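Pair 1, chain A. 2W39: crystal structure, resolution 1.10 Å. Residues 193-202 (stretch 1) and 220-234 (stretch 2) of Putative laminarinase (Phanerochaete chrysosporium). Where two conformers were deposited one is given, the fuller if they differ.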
# COMPACT_ATOMS: atom_id res chain seq x y z
N ASN A 193 4.28 5.34 -19.67
CA ASN A 193 5.71 5.41 -19.96
C ASN A 193 6.33 6.69 -19.45
O ASN A 193 7.55 6.73 -19.21
CB ASN A 193 5.98 5.36 -21.46
CG ASN A 193 7.47 5.26 -21.78
OD1 ASN A 193 8.11 6.20 -22.34
ND2 ASN A 193 8.04 4.12 -21.42
N SER A 194 5.51 7.73 -19.35
CA SER A 194 5.97 9.08 -19.07
C SER A 194 5.91 9.52 -17.62
O SER A 194 6.55 10.50 -17.27
CB SER A 194 5.17 10.08 -19.90
OG SER A 194 5.39 9.96 -21.30
N PHE A 195 5.13 8.85 -16.79
CA PHE A 195 4.96 9.28 -15.40
C PHE A 195 4.25 8.21 -14.60
O PHE A 195 3.62 7.29 -15.14
CB PHE A 195 4.17 10.60 -15.29
CG PHE A 195 2.76 10.54 -15.85
CD1 PHE A 195 1.74 9.86 -15.18
CD2 PHE A 195 2.45 11.22 -17.03
CE1 PHE A 195 0.44 9.82 -15.70
CE2 PHE A 195 1.15 11.18 -17.54
CZ PHE A 195 0.16 10.48 -16.87
N ILE A 196 4.36 8.37 -13.28
CA ILE A 196 3.44 7.74 -12.33
C ILE A 196 2.79 8.85 -11.52
O ILE A 196 3.46 9.79 -11.10
CB ILE A 196 4.20 6.72 -11.44
CG1 ILE A 196 4.59 5.50 -12.29
CG2 ILE A 196 3.33 6.29 -10.24
CD1 ILE A 196 5.58 4.56 -11.64
N LYS A 197 1.47 8.73 -11.34
CA LYS A 197 0.69 9.66 -10.52
C LYS A 197 -0.11 8.88 -9.50
O LYS A 197 -0.63 7.80 -9.80
CB LYS A 197 -0.29 10.47 -11.37
CG LYS A 197 0.38 11.52 -12.25
CD LYS A 197 -0.59 12.20 -13.20
CE LYS A 197 0.15 13.13 -14.15
NZ LYS A 197 -0.77 13.79 -15.12
N VAL A 198 -0.24 9.43 -8.30
CA VAL A 198 -1.16 8.90 -7.30
C VAL A 198 -2.08 10.04 -6.87
O VAL A 198 -1.62 11.16 -6.60
CB VAL A 198 -0.42 8.34 -6.06
CG1 VAL A 198 -1.40 7.82 -5.01
CG2 VAL A 198 0.55 7.23 -6.43
N TRP A 199 -3.38 9.72 -6.78
CA TRP A 199 -4.35 10.64 -6.19
C TRP A 199 -4.93 10.00 -4.94
O TRP A 199 -5.29 8.81 -4.96
CB TRP A 199 -5.53 10.88 -7.12
CG TRP A 199 -5.28 11.62 -8.40
CD1 TRP A 199 -5.56 12.93 -8.65
CD2 TRP A 199 -4.77 11.07 -9.62
NE1 TRP A 199 -5.24 13.24 -9.96
CE2 TRP A 199 -4.75 12.11 -10.57
CE3 TRP A 199 -4.33 9.78 -10.01
CZ2 TRP A 199 -4.32 11.92 -11.89
CZ3 TRP A 199 -3.91 9.60 -11.31
CH2 TRP A 199 -3.91 10.66 -12.24
N PHE A 200 -5.09 10.80 -3.89
CA PHE A 200 -5.90 10.42 -2.75
C PHE A 200 -7.11 11.33 -2.64
O PHE A 200 -6.95 12.54 -2.66
CB PHE A 200 -5.11 10.53 -1.44
CG PHE A 200 -5.98 10.32 -0.24
CD1 PHE A 200 -6.68 9.12 -0.08
CD2 PHE A 200 -6.19 11.35 0.68
CE1 PHE A 200 -7.54 8.94 0.99
CE2 PHE A 200 -7.08 11.14 1.76
CZ PHE A 200 -7.72 9.94 1.89
N PHE A 201 -8.30 10.74 -2.47
CA PHE A 201 -9.53 11.48 -2.15
C PHE A 201 -10.15 10.90 -0.90
O PHE A 201 -10.48 9.72 -0.87
CB PHE A 201 -10.53 11.42 -3.30
CG PHE A 201 -10.07 12.17 -4.51
CD1 PHE A 201 -9.39 11.52 -5.53
CD2 PHE A 201 -10.24 13.55 -4.58
CE1 PHE A 201 -8.91 12.24 -6.62
CE2 PHE A 201 -9.77 14.25 -5.67
CZ PHE A 201 -9.10 13.60 -6.69
N PRO A 202 -10.31 11.73 0.15
CA PRO A 202 -11.05 11.36 1.36
C PRO A 202 -12.46 10.85 1.07
O PRO A 202 -13.10 11.29 0.10
CB PRO A 202 -11.11 12.68 2.14
CG PRO A 202 -9.84 13.39 1.72
CD PRO A 202 -9.74 13.09 0.25
N ASN A 220 -11.39 8.65 -17.65
CA ASN A 220 -10.49 9.57 -18.32
C ASN A 220 -9.76 10.40 -17.26
O ASN A 220 -10.36 11.25 -16.60
CB ASN A 220 -11.29 10.48 -19.26
CG ASN A 220 -10.41 11.46 -20.02
OD1 ASN A 220 -9.22 11.59 -19.77
ND2 ASN A 220 -11.02 12.16 -20.96
N THR A 221 -8.47 10.13 -17.08
CA THR A 221 -7.72 10.74 -16.00
C THR A 221 -7.44 12.22 -16.23
O THR A 221 -7.04 12.91 -15.30
CB THR A 221 -6.39 10.00 -15.73
OG1 THR A 221 -5.58 10.07 -16.91
CG2 THR A 221 -6.64 8.55 -15.38
N ASP A 222 -7.66 12.70 -17.46
CA ASP A 222 -7.56 14.14 -17.78
C ASP A 222 -8.46 14.97 -16.89
O ASP A 222 -8.22 16.18 -16.71
CB ASP A 222 -7.99 14.42 -19.24
CG ASP A 222 -7.00 13.90 -20.27
OD1 ASP A 222 -7.29 14.05 -21.49
OD2 ASP A 222 -5.94 13.36 -19.90
N ASN A 223 -9.50 14.33 -16.37
CA ASN A 223 -10.56 14.97 -15.60
C ASN A 223 -10.38 14.90 -14.09
O ASN A 223 -11.27 15.31 -13.34
CB ASN A 223 -11.91 14.36 -16.00
CG ASN A 223 -12.27 14.64 -17.45
OD1 ASN A 223 -11.89 15.68 -18.01
ND2 ASN A 223 -12.98 13.71 -18.07
N TRP A 224 -9.23 14.41 -13.63
CA TRP A 224 -9.07 14.07 -12.23
C TRP A 224 -8.41 15.13 -11.36
O TRP A 224 -8.25 14.94 -10.15
CB TRP A 224 -8.28 12.76 -12.14
CG TRP A 224 -9.07 11.56 -12.59
CD1 TRP A 224 -10.26 11.54 -13.28
CD2 TRP A 224 -8.69 10.21 -12.40
NE1 TRP A 224 -10.65 10.24 -13.49
CE2 TRP A 224 -9.70 9.40 -12.97
CE3 TRP A 224 -7.59 9.58 -11.80
CZ2 TRP A 224 -9.66 7.99 -12.92
CZ3 TRP A 224 -7.54 8.20 -11.76
CH2 TRP A 224 -8.57 7.41 -12.31
N GLY A 225 -8.03 16.25 -11.96
CA GLY A 225 -7.33 17.29 -11.22
C GLY A 225 -5.88 16.92 -10.93
O GLY A 225 -5.36 15.89 -11.36
N THR A 226 -5.23 17.77 -10.15
CA THR A 226 -3.82 17.60 -9.84
C THR A 226 -3.60 16.38 -8.95
O THR A 226 -4.31 16.20 -7.96
CB THR A 226 -3.33 18.88 -9.19
OG1 THR A 226 -3.42 19.92 -10.16
CG2 THR A 226 -1.90 18.76 -8.69
N PRO A 227 -2.59 15.55 -9.28
CA PRO A 227 -2.32 14.39 -8.43
C PRO A 227 -1.75 14.77 -7.07
O PRO A 227 -1.17 15.84 -6.88
CB PRO A 227 -1.29 13.60 -9.26
CG PRO A 227 -0.59 14.64 -10.05
CD PRO A 227 -1.67 15.63 -10.42
N THR A 228 -1.90 13.86 -6.12
CA THR A 228 -1.29 14.00 -4.81
C THR A 228 0.23 13.81 -4.89
O THR A 228 1.00 14.58 -4.29
CB THR A 228 -1.92 12.99 -3.84
OG1 THR A 228 -3.35 13.16 -3.86
CG2 THR A 228 -1.41 13.21 -2.44
N ALA A 229 0.65 12.77 -5.63
CA ALA A 229 2.07 12.54 -5.91
C ALA A 229 2.24 12.43 -7.41
O ALA A 229 1.45 11.79 -8.09
CB ALA A 229 2.56 11.24 -5.24
N PHE A 230 3.30 13.06 -7.91
CA PHE A 230 3.65 13.06 -9.34
C PHE A 230 5.11 12.69 -9.46
O PHE A 230 5.98 13.29 -8.81
CB PHE A 230 3.40 14.47 -9.89
CG PHE A 230 3.66 14.66 -11.39
CD1 PHE A 230 4.05 15.91 -11.84
CD2 PHE A 230 3.47 13.64 -12.33
CE1 PHE A 230 4.25 16.16 -13.19
CE2 PHE A 230 3.66 13.88 -13.69
CZ PHE A 230 4.06 15.16 -14.11
N PHE A 231 5.35 11.69 -10.30
CA PHE A 231 6.69 11.20 -10.61
C PHE A 231 6.86 11.32 -12.12
O PHE A 231 6.58 10.38 -12.87
CB PHE A 231 6.85 9.76 -10.14
CG PHE A 231 6.66 9.60 -8.66
CD1 PHE A 231 5.46 9.10 -8.14
CD2 PHE A 231 7.68 9.96 -7.78
CE1 PHE A 231 5.31 8.96 -6.75
CE2 PHE A 231 7.52 9.82 -6.40
CZ PHE A 231 6.33 9.32 -5.89
N PRO A 232 7.27 12.50 -12.60
CA PRO A 232 7.43 12.71 -14.04
C PRO A 232 8.72 12.03 -14.54
O PRO A 232 9.53 11.54 -13.75
CB PRO A 232 7.55 14.22 -14.15
CG PRO A 232 8.17 14.62 -12.87
CD PRO A 232 7.56 13.72 -11.82
N ASN A 233 8.91 12.05 -15.85
CA ASN A 233 10.10 11.45 -16.44
C ASN A 233 11.25 12.41 -16.69
O ASN A 233 12.24 12.05 -17.34
CB ASN A 233 9.74 10.66 -17.71
CG ASN A 233 9.31 11.54 -18.87
OD1 ASN A 233 9.15 12.75 -18.73
ND2 ASN A 233 9.11 10.92 -20.03
N THR A 234 11.15 13.62 -16.14
CA THR A 234 12.17 14.65 -16.35
C THR A 234 13.59 14.12 -16.16
O THR A 234 14.49 14.43 -16.96
CB THR A 234 11.92 15.77 -15.35
OG1 THR A 234 10.54 16.15 -15.44
CG2 THR A 234 12.80 16.98 -15.61
O HOH W 1 9.87 7.99 -19.71

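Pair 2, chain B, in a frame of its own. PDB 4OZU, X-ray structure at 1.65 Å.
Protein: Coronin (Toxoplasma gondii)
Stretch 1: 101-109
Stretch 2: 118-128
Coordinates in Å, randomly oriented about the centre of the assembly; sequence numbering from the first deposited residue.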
# COMPACT_ATOMS: atom_id res chain seq x y z
N ASP B 101 12.85 4.19 -15.59
CA ASP B 101 13.21 5.15 -16.64
C ASP B 101 12.77 6.58 -16.27
O ASP B 101 12.81 7.47 -17.11
CB ASP B 101 12.64 4.73 -18.00
CG ASP B 101 11.12 4.66 -18.02
OD1 ASP B 101 10.46 5.17 -17.09
OD2 ASP B 101 10.58 4.10 -19.00
N THR B 102 12.37 6.75 -15.01
CA THR B 102 12.07 8.05 -14.39
C THR B 102 10.66 8.57 -14.68
O THR B 102 10.29 9.64 -14.20
CB THR B 102 13.07 9.17 -14.82
OG1 THR B 102 12.78 9.64 -16.14
CG2 THR B 102 14.52 8.69 -14.73
N ILE B 103 9.86 7.79 -15.41
CA ILE B 103 8.53 8.22 -15.81
C ILE B 103 7.44 7.55 -14.98
O ILE B 103 7.48 6.34 -14.74
CB ILE B 103 8.31 7.93 -17.31
CG1 ILE B 103 9.30 8.75 -18.15
CG2 ILE B 103 6.87 8.25 -17.73
CD1 ILE B 103 9.36 8.37 -19.62
N VAL B 104 6.48 8.35 -14.53
CA VAL B 104 5.26 7.83 -13.92
C VAL B 104 4.18 7.81 -14.99
O VAL B 104 3.94 8.81 -15.65
CB VAL B 104 4.80 8.66 -12.70
CG1 VAL B 104 3.50 8.09 -12.12
CG2 VAL B 104 5.87 8.69 -11.63
N ARG B 105 3.55 6.65 -15.16
CA ARG B 105 2.55 6.46 -16.20
C ARG B 105 1.19 6.17 -15.59
O ARG B 105 1.08 5.35 -14.68
CB ARG B 105 2.96 5.31 -17.13
CG ARG B 105 4.20 5.61 -17.95
CD ARG B 105 4.69 4.39 -18.72
NE ARG B 105 5.81 4.72 -19.61
CZ ARG B 105 7.08 4.76 -19.24
NH1 ARG B 105 7.43 4.49 -17.98
NH2 ARG B 105 8.03 5.06 -20.12
N ILE B 106 0.16 6.86 -16.07
CA ILE B 106 -1.22 6.61 -15.65
C ILE B 106 -1.89 5.80 -16.75
O ILE B 106 -1.84 6.16 -17.92
CB ILE B 106 -2.01 7.91 -15.40
CG1 ILE B 106 -1.21 8.90 -14.54
CG2 ILE B 106 -3.34 7.59 -14.74
CD1 ILE B 106 -0.73 8.34 -13.23
N TRP B 107 -2.50 4.69 -16.36
CA TRP B 107 -3.10 3.75 -17.29
C TRP B 107 -4.61 3.68 -17.13
O TRP B 107 -5.12 3.79 -16.02
CB TRP B 107 -2.50 2.37 -17.09
CG TRP B 107 -1.03 2.31 -17.25
CD1 TRP B 107 -0.10 2.30 -16.26
CD2 TRP B 107 -0.31 2.23 -18.49
NE1 TRP B 107 1.17 2.23 -16.80
CE2 TRP B 107 1.06 2.18 -18.17
CE3 TRP B 107 -0.69 2.20 -19.83
CZ2 TRP B 107 2.05 2.10 -19.14
CZ3 TRP B 107 0.30 2.12 -20.80
CH2 TRP B 107 1.65 2.07 -20.45
N GLN B 108 -5.31 3.47 -18.24
CA GLN B 108 -6.75 3.22 -18.21
C GLN B 108 -7.08 1.91 -18.92
O GLN B 108 -6.97 1.80 -20.14
CB GLN B 108 -7.52 4.37 -18.87
CG GLN B 108 -9.03 4.24 -18.72
CD GLN B 108 -9.77 5.47 -19.20
OE1 GLN B 108 -9.29 6.19 -20.08
NE2 GLN B 108 -10.94 5.72 -18.63
N LEU B 109 -7.49 0.91 -18.14
CA LEU B 109 -7.87 -0.39 -18.69
C LEU B 109 -9.17 -0.29 -19.48
O LEU B 109 -10.02 0.55 -19.19
CB LEU B 109 -8.02 -1.42 -17.57
CG LEU B 109 -6.72 -1.78 -16.84
CD1 LEU B 109 -7.02 -2.41 -15.50
CD2 LEU B 109 -5.88 -2.72 -17.69
N GLU B 118 -4.01 -5.55 -24.54
CA GLU B 118 -2.67 -4.99 -24.48
C GLU B 118 -2.74 -3.48 -24.40
O GLU B 118 -3.35 -2.83 -25.25
CB GLU B 118 -1.87 -5.42 -25.71
CG GLU B 118 -0.39 -5.06 -25.65
CD GLU B 118 0.32 -5.34 -26.96
OE1 GLU B 118 -0.09 -4.77 -28.00
OE2 GLU B 118 1.28 -6.14 -26.96
N LEU B 119 -2.11 -2.92 -23.37
CA LEU B 119 -2.01 -1.48 -23.18
C LEU B 119 -0.58 -1.01 -23.46
O LEU B 119 0.36 -1.49 -22.82
CB LEU B 119 -2.42 -1.10 -21.76
CG LEU B 119 -3.69 -0.28 -21.58
CD1 LEU B 119 -4.89 -0.97 -22.22
CD2 LEU B 119 -3.94 -0.04 -20.10
N LYS B 120 -0.44 -0.08 -24.40
CA LYS B 120 0.87 0.47 -24.74
C LYS B 120 0.96 1.96 -24.43
O LYS B 120 2.03 2.46 -24.09
CB LYS B 120 1.19 0.23 -26.22
CG LYS B 120 1.71 -1.16 -26.53
CD LYS B 120 2.25 -1.24 -27.95
CE LYS B 120 3.00 -2.54 -28.19
NZ LYS B 120 3.63 -2.60 -29.54
N GLU B 121 -0.16 2.66 -24.57
CA GLU B 121 -0.19 4.11 -24.38
C GLU B 121 -0.86 4.50 -23.06
O GLU B 121 -2.03 4.20 -22.85
CB GLU B 121 -0.92 4.78 -25.54
CG GLU B 121 -0.23 4.61 -26.89
CD GLU B 121 1.01 5.47 -27.05
OE1 GLU B 121 1.44 6.11 -26.06
OE2 GLU B 121 1.57 5.52 -28.17
N PRO B 122 -0.12 5.17 -22.16
CA PRO B 122 -0.77 5.70 -20.96
C PRO B 122 -1.71 6.85 -21.30
O PRO B 122 -1.53 7.50 -22.33
CB PRO B 122 0.39 6.21 -20.10
CG PRO B 122 1.64 5.71 -20.74
CD PRO B 122 1.32 5.46 -22.18
N ILE B 123 -2.70 7.10 -20.45
CA ILE B 123 -3.58 8.26 -20.64
C ILE B 123 -2.90 9.53 -20.14
O ILE B 123 -3.28 10.64 -20.51
CB ILE B 123 -4.94 8.08 -19.92
CG1 ILE B 123 -4.74 7.89 -18.41
CG2 ILE B 123 -5.70 6.90 -20.52
CD1 ILE B 123 -6.03 7.97 -17.62
N ALA B 124 -1.89 9.36 -19.30
CA ALA B 124 -1.06 10.47 -18.84
C ALA B 124 0.36 9.98 -18.60
O ALA B 124 0.56 8.92 -18.00
CB ALA B 124 -1.64 11.11 -17.57
N THR B 125 1.32 10.75 -19.10
CA THR B 125 2.74 10.44 -18.94
C THR B 125 3.38 11.58 -18.15
O THR B 125 3.49 12.70 -18.65
CB THR B 125 3.43 10.27 -20.31
OG1 THR B 125 2.82 9.18 -21.02
CG2 THR B 125 4.91 9.97 -20.14
N LEU B 126 3.77 11.28 -16.91
CA LEU B 126 4.25 12.30 -15.98
C LEU B 126 5.77 12.30 -15.91
O LEU B 126 6.38 11.40 -15.32
CB LEU B 126 3.66 12.06 -14.59
CG LEU B 126 2.16 11.78 -14.54
CD1 LEU B 126 1.70 11.70 -13.10
CD2 LEU B 126 1.37 12.84 -15.30
N THR B 127 6.38 13.31 -16.53
CA THR B 127 7.82 13.36 -16.74
C THR B 127 8.47 14.42 -15.85
O THR B 127 7.79 15.33 -15.37
CB THR B 127 8.16 13.67 -18.20
OG1 THR B 127 7.63 14.94 -18.57
CG2 THR B 127 7.59 12.60 -19.13
N GLY B 128 9.78 14.29 -15.63
CA GLY B 128 10.54 15.32 -14.95
C GLY B 128 11.50 14.81 -13.89
O GLY B 128 12.50 15.47 -13.59
O HOH W 2 8.59 11.66 -13.53
O HOH W 3 10.85 11.76 -16.67
O HOH W 4 -3.99 3.63 -20.83

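Pair 1, from a putative laminarinase, and pair 2, from a coronin, share one backbone design: a strand runs antiparallel to a shorter one that is entered through a proline-containing turn. Fourteen central residues superpose with an RMSD of 0.7 Å. The strand axes approach to 4.7 Å at 179° in pair 1 and to 4.9 Å at 166° in pair 2.

The hydrogen-bonded pairs correspond exactly. I196(A) with F231(A) matches V104(B) with L126(B), and V198(A) with A229(A) matches I106(B) with A124(B). In the first, I196(A) N donates to F231(A) O at 3.0 Å, as V104(B) N does to L126(B) O at 3.2 Å; the return bonds, F231(A) N to I196(A) O and L126(B) N to V104(B) O, are both 2.8 Å. At the second, V198(A) N to A229(A) O and I106(B) N to A124(B) O are each 2.9 Å. The carbonyl here accepts twice in both pairs, but the balance differs. V198(A) O takes a straight bond from A229(A) N (2.9 Å) and a weak, bent one from T228(A) N (2.8 Å), whereas I106(B) O takes its shorter bond from I123(B) N (2.8 Å) and a weak one from A124(B) N (3.5 Å).

The most striking match is tryptophan over proline. W199(A) and W107(B) coincide, as do P227(A) and P122(B). A flat indole suits a compact proline ring, whose C–H groups can sit against the pi face. In pair 1 P227(A) CA lies 3.7 Å from the centroid of the five-membered ring of W199(A); in pair 2 P122(B) CG lies 3.9 Å from the centroid of the six-membered ring of W107(B). The indoles are oriented differently, with chi2 of -102° and 100°. Accordingly, W199(A) NE1 reaches the turn and donates to G225(A) O at 3.0 Å, while W107(B) brings CH2 to 3.7 Å from K120(B) O and bonds through NE1 elsewhere in the structure. The opposite face of W199(A) receives the edge of W224(A), the six-membered rings lying at 78°. W107(B) has a leucine of its own nearby, CE3 to L119(B) CD2 at 4.0 Å, though the superposition does not match this residue to W224(A).

On the face that carries V198(A) and A229(A), matched by I106(B) and A124(B), small alanine leaves room for its branched partner: V198(A) CB is 4.2 Å from A229(A) CB, and I106(B) CG1 is 3.8 Å from A124(B) CB. The longer isoleucine also extends CD1 to 4.1 Å from L126(B) CD1. On the other face, K197(A) and R105(B) both have long aliphatic stems. Both stems touch the matched proline, K197(A) CB at 3.9 Å from P227(A) CB and R105(B) CG at 3.8 Å from P122(B) CG. The lysine also lays CE 3.6 Å from F230(A) CE2, whereas the arginine sends its guanidinium to a salt bridge, R105(B) NH2 to D101(B) OD2 at 2.9 Å.

At T228(A) and I123(B), chemistry diverges. The threonine OG1 accepts from F200(A) N at 2.9 Å; isoleucine cannot, and its CG2 packs 3.5 Å from Q108(B) CB. Q108(B) N bonds instead to water 4 at 2.9 Å, which donates to E121(B) O at 2.9 Å.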